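Local coordinates for protein telomerase reverse transcriptase (Candida tropicalis MYA-3404, PDB 6ZD1) that probably elongates telomeres as a reverse transcriptase, adding simple repeats to chromosome ends by copying a template within the RNA component of telomerase, at residues K567-F572 / L620-E625; E614-I619 / E671-C676. All coordinates share one frame; numbering follows the deposited sequence.

Interaction 1: residues K567-F572 / L620-E625; sequences KDSSQF and LKLTFE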
# COMPACT_ATOMS: atom_id res chain seq x y z
N LYS A 567 -13.69 -8.64 -14.87
CA LYS A 567 -12.91 -7.68 -14.10
C LYS A 567 -12.66 -6.42 -14.92
O LYS A 567 -12.41 -6.49 -16.13
CB LYS A 567 -11.58 -8.28 -13.66
CG LYS A 567 -11.63 -9.15 -12.40
CD LYS A 567 -12.42 -10.44 -12.62
CE LYS A 567 -11.88 -11.24 -13.79
NZ LYS A 567 -12.71 -12.45 -14.07
N ASP A 568 -12.73 -5.27 -14.25
CA ASP A 568 -12.53 -3.99 -14.94
C ASP A 568 -11.10 -3.86 -15.45
O ASP A 568 -10.86 -3.65 -16.64
CB ASP A 568 -12.87 -2.83 -14.00
CG ASP A 568 -13.13 -1.53 -14.74
OD1 ASP A 568 -13.92 -0.71 -14.23
OD2 ASP A 568 -12.58 -1.35 -15.85
N SER A 569 -10.13 -3.97 -14.53
CA SER A 569 -8.69 -3.89 -14.79
C SER A 569 -8.24 -2.51 -15.26
O SER A 569 -7.05 -2.33 -15.54
CB SER A 569 -8.22 -4.95 -15.80
OG SER A 569 -6.83 -4.85 -16.05
N SER A 570 -9.15 -1.53 -15.35
CA SER A 570 -8.79 -0.19 -15.81
C SER A 570 -8.04 0.61 -14.76
O SER A 570 -7.52 1.68 -15.08
CB SER A 570 -10.05 0.58 -16.23
OG SER A 570 -10.70 -0.06 -17.31
N GLN A 571 -7.99 0.13 -13.51
CA GLN A 571 -7.21 0.82 -12.48
C GLN A 571 -5.74 0.92 -12.88
O GLN A 571 -5.12 1.97 -12.72
CB GLN A 571 -7.38 0.11 -11.14
CG GLN A 571 -7.47 -1.40 -11.26
CD GLN A 571 -7.65 -2.08 -9.92
OE1 GLN A 571 -7.46 -1.47 -8.87
NE2 GLN A 571 -8.01 -3.36 -9.94
N PHE A 572 -5.18 -0.18 -13.38
CA PHE A 572 -3.82 -0.20 -13.91
C PHE A 572 -3.93 -0.34 -15.43
O PHE A 572 -4.38 -1.37 -15.93
CB PHE A 572 -3.01 -1.35 -13.31
CG PHE A 572 -3.39 -1.67 -11.90
CD1 PHE A 572 -3.08 -0.80 -10.87
CD2 PHE A 572 -4.04 -2.86 -11.60
CE1 PHE A 572 -3.42 -1.09 -9.56
CE2 PHE A 572 -4.39 -3.16 -10.29
CZ PHE A 572 -4.08 -2.28 -9.27
N LEU A 620 1.27 -8.29 -11.33
CA LEU A 620 2.14 -9.24 -12.02
C LEU A 620 1.52 -9.68 -13.34
O LEU A 620 2.17 -9.65 -14.39
CB LEU A 620 2.43 -10.44 -11.12
CG LEU A 620 3.41 -10.25 -9.96
CD1 LEU A 620 3.49 -11.51 -9.10
CD2 LEU A 620 4.80 -9.88 -10.47
N LYS A 621 0.24 -10.08 -13.31
CA LYS A 621 -0.40 -10.59 -14.52
C LYS A 621 -0.38 -9.55 -15.63
O LYS A 621 -0.08 -9.88 -16.79
CB LYS A 621 -1.83 -11.03 -14.22
CG LYS A 621 -1.94 -12.30 -13.40
CD LYS A 621 -3.38 -12.60 -12.98
CE LYS A 621 -4.21 -13.19 -14.12
NZ LYS A 621 -4.71 -12.16 -15.07
N LEU A 622 -0.68 -8.29 -15.31
CA LEU A 622 -0.61 -7.25 -16.32
C LEU A 622 0.81 -7.08 -16.85
O LEU A 622 1.01 -6.88 -18.05
CB LEU A 622 -1.11 -5.93 -15.75
CG LEU A 622 -2.62 -5.89 -15.53
CD1 LEU A 622 -3.02 -4.55 -14.95
CD2 LEU A 622 -3.33 -6.14 -16.85
N THR A 623 1.80 -7.20 -15.97
CA THR A 623 3.18 -7.06 -16.41
C THR A 623 3.57 -8.19 -17.35
O THR A 623 4.17 -7.95 -18.41
CB THR A 623 4.12 -7.00 -15.21
OG1 THR A 623 3.70 -5.96 -14.32
CG2 THR A 623 5.55 -6.73 -15.66
N PHE A 624 3.22 -9.43 -17.00
CA PHE A 624 3.58 -10.56 -17.85
C PHE A 624 2.72 -10.63 -19.10
O PHE A 624 3.18 -11.13 -20.14
CB PHE A 624 3.50 -11.86 -17.07
CG PHE A 624 4.60 -12.02 -16.07
CD1 PHE A 624 5.85 -12.46 -16.47
CD2 PHE A 624 4.40 -11.70 -14.74
CE1 PHE A 624 6.87 -12.60 -15.56
CE2 PHE A 624 5.42 -11.83 -13.82
CZ PHE A 624 6.66 -12.28 -14.23
N GLU A 625 1.48 -10.13 -19.04
CA GLU A 625 0.68 -10.04 -20.26
C GLU A 625 1.35 -9.16 -21.30
O GLU A 625 1.23 -9.41 -22.50
CB GLU A 625 -0.72 -9.51 -19.94
CG GLU A 625 -1.69 -10.56 -19.39
CD GLU A 625 -2.90 -9.94 -18.70
OE1 GLU A 625 -3.24 -8.78 -19.01
OE2 GLU A 625 -3.49 -10.62 -17.83
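Ser569 and Phe572 both meet Leu622, a single leucine on helix 609-637, as the chain leaves strand 565-567 and turns through a loop toward helix 582-596. Asp568 begins the turn, its backbone bonded to Gly555. Its carboxylate folds back on the loop: Ser570 OG donates to Asp568 OD2 over 2.7 Å, arriving on the syn side but 30° out of the carboxylate plane, and Ser570 N adds a weak bond to the same oxygen. A short acid followed two places later by a serine suits such a tight bend. Between them Ser569 takes a left-handed backbone conformation (phi 66°), and its CB points toward the helix. Its OG, lying opposite the backbone N about the first torsion (chi1 179°), ends 3.8 Å from Leu622 CD2; a side chain this small lets the loop come close to the methyls. Gln571 lays its CG over one face of the Phe572 ring, 3.6 Å above the plane and displaced toward the rim. Phe572 then brings its CB within 3.6 Å of Leu622 CD1. Leu622 CD1 sits at the ring edge, near the ring plane, 3.9 Å from Phe572 CD2, and the two side chains run roughly perpendicular to each other. The phenylalanine also touches Asn596, so a large flat side chain can reach both helix 582-596 and helix 609-637. Leucine serves the helix well here, because its forked end offers CD2 to the serine and CD1 to the aromatic. The loop owes its shape to the Asp568-Ser570 bonds and the backbone bond to Gly555. Its small contact with the helix, where the strand gives way to what is probably the C-terminal thumb-like extension, therefore rests on shape and close packing rather than on bond direction.

Interaction 2: residues E614-I619 / E671-C676; sequences ENVDAI and EYLLTC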
# COMPACT_ATOMS: atom_id res chain seq x y z
N GLU A 614 -3.50 -11.04 -3.99
CA GLU A 614 -4.19 -10.89 -5.27
C GLU A 614 -3.85 -9.56 -5.94
O GLU A 614 -3.81 -9.48 -7.17
CB GLU A 614 -5.70 -11.04 -5.07
CG GLU A 614 -6.13 -12.47 -4.78
CD GLU A 614 -7.60 -12.59 -4.43
OE1 GLU A 614 -8.35 -11.62 -4.68
OE2 GLU A 614 -8.00 -13.65 -3.89
N ASN A 615 -3.58 -8.51 -5.15
CA ASN A 615 -3.17 -7.24 -5.74
C ASN A 615 -1.80 -7.36 -6.39
O ASN A 615 -1.58 -6.89 -7.51
CB ASN A 615 -3.18 -6.15 -4.68
CG ASN A 615 -4.57 -5.83 -4.19
OD1 ASN A 615 -5.50 -5.66 -4.98
ND2 ASN A 615 -4.73 -5.77 -2.88
N VAL A 616 -0.86 -7.98 -5.68
CA VAL A 616 0.43 -8.28 -6.28
C VAL A 616 0.25 -9.16 -7.51
O VAL A 616 0.86 -8.91 -8.56
CB VAL A 616 1.35 -8.95 -5.23
CG1 VAL A 616 2.62 -9.45 -5.87
CG2 VAL A 616 1.66 -7.95 -4.11
N ASP A 617 -0.64 -10.15 -7.43
CA ASP A 617 -0.90 -11.00 -8.58
C ASP A 617 -1.50 -10.20 -9.73
O ASP A 617 -1.17 -10.44 -10.90
CB ASP A 617 -1.84 -12.15 -8.19
CG ASP A 617 -1.19 -13.13 -7.22
OD1 ASP A 617 0.01 -12.97 -6.91
OD2 ASP A 617 -1.89 -14.06 -6.76
N ALA A 618 -2.36 -9.23 -9.42
CA ALA A 618 -2.97 -8.43 -10.48
C ALA A 618 -1.94 -7.58 -11.20
O ALA A 618 -1.95 -7.49 -12.44
CB ALA A 618 -4.08 -7.55 -9.90
N ILE A 619 -1.02 -6.95 -10.45
CA ILE A 619 0.04 -6.19 -11.10
C ILE A 619 0.95 -7.12 -11.90
O ILE A 619 1.37 -6.80 -13.02
CB ILE A 619 0.85 -5.37 -10.08
CG1 ILE A 619 -0.07 -4.57 -9.17
CG2 ILE A 619 1.78 -4.42 -10.81
CD1 ILE A 619 -0.86 -3.53 -9.90
N GLU A 671 7.01 -14.67 3.63
CA GLU A 671 7.12 -16.05 3.16
C GLU A 671 5.91 -16.44 2.32
O GLU A 671 6.05 -16.92 1.20
CB GLU A 671 7.29 -16.99 4.35
CG GLU A 671 8.67 -16.96 4.98
CD GLU A 671 9.53 -18.11 4.52
OE1 GLU A 671 9.68 -19.09 5.29
OE2 GLU A 671 10.06 -18.05 3.39
N TYR A 672 4.71 -16.21 2.86
CA TYR A 672 3.50 -16.52 2.11
C TYR A 672 3.46 -15.75 0.79
O TYR A 672 3.06 -16.30 -0.25
CB TYR A 672 2.26 -16.20 2.96
CG TYR A 672 0.93 -16.40 2.26
CD1 TYR A 672 0.33 -17.65 2.20
CD2 TYR A 672 0.27 -15.33 1.67
CE1 TYR A 672 -0.89 -17.83 1.57
CE2 TYR A 672 -0.95 -15.50 1.03
CZ TYR A 672 -1.53 -16.75 0.99
OH TYR A 672 -2.74 -16.92 0.36
N LEU A 673 3.93 -14.50 0.79
CA LEU A 673 3.87 -13.70 -0.42
C LEU A 673 4.92 -14.15 -1.43
O LEU A 673 4.65 -14.17 -2.64
CB LEU A 673 4.05 -12.22 -0.08
CG LEU A 673 3.70 -11.23 -1.20
CD1 LEU A 673 2.25 -11.39 -1.62
CD2 LEU A 673 3.98 -9.80 -0.76
N LEU A 674 6.11 -14.52 -0.96
CA LEU A 674 7.16 -14.96 -1.87
C LEU A 674 6.74 -16.20 -2.64
O LEU A 674 6.98 -16.31 -3.85
CB LEU A 674 8.46 -15.22 -1.10
CG LEU A 674 9.68 -15.64 -1.92
CD1 LEU A 674 9.94 -14.63 -3.02
CD2 LEU A 674 10.90 -15.79 -1.03
N THR A 675 6.09 -17.15 -1.96
CA THR A 675 5.69 -18.37 -2.65
C THR A 675 4.47 -18.15 -3.54
O THR A 675 4.35 -18.80 -4.58
CB THR A 675 5.43 -19.50 -1.64
OG1 THR A 675 4.38 -19.13 -0.75
CG2 THR A 675 6.70 -19.77 -0.84
N CYS A 676 3.57 -17.24 -3.16
CA CYS A 676 2.50 -16.86 -4.09
C CYS A 676 3.06 -16.18 -5.33
O CYS A 676 2.53 -16.35 -6.43
CB CYS A 676 1.49 -15.95 -3.39
SG CYS A 676 0.39 -16.79 -2.24
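Val616 and Leu673 make the apolar half of this helix-to-helix contact, Val616 CG2 lying 4.3 Å from Leu673 CD1. The leucine CB does not point straight at the partner helix; with CG anti to the backbone N (chi1 -167°), the branched end swings closer. A compact valine facing a longer, flexible leucine suits the 8.7 Å between Val616 CA and Leu673 CA. Next to Val616, Asp617 OD1 lies 4.2 Å from Cys676 O, about a turn beyond Leu673; these are two acceptors that merely sit near each other. The carboxylate is held by a salt bridge from OD2 to Arg613. Thr680 bonds Cys676 O and, weakly, Asp617 OD1, so it links the helices only weakly. Within helix 670-684, Cys676 SG rests over one face of the Tyr672 ring, 3.7 Å above its plane toward the rim. Tyr672 O accepts from both Cys676 N and Thr675 OG1; Thr675 OG1 lies 3.2 Å from Tyr672 O, out of the carbonyl plane. Helices 582-596 and 642-664 flank the contact, Val616 packing on Tyr593 and Thr656 and Leu674 on Ile653, a helical bundle consistent with the C-terminal thumb-like extension of telomerase reverse transcriptases.

How the interactions relate
Helix 609-637 takes part in both contacts, and their centres lie 14 Å apart. Interaction 2 is the buried one, joining this helix to helix 670-684 inside the helical bundle; interaction 1 is only partly buried and packs the loop after strand 565-567 against a later turn. They touch directly where Phe572 CZ meets Ile619 CD1 at 3.5 Å, continuing the apolar packing from the loop into the bundle. Each buries a similar, modest surface, but the chemistry differs: interaction 1 gathers a serine and an aromatic round one leucine, whereas interaction 2 pairs aliphatic side chains beside a partly exposed carboxylate salt-bridged to an arginine of its own helix.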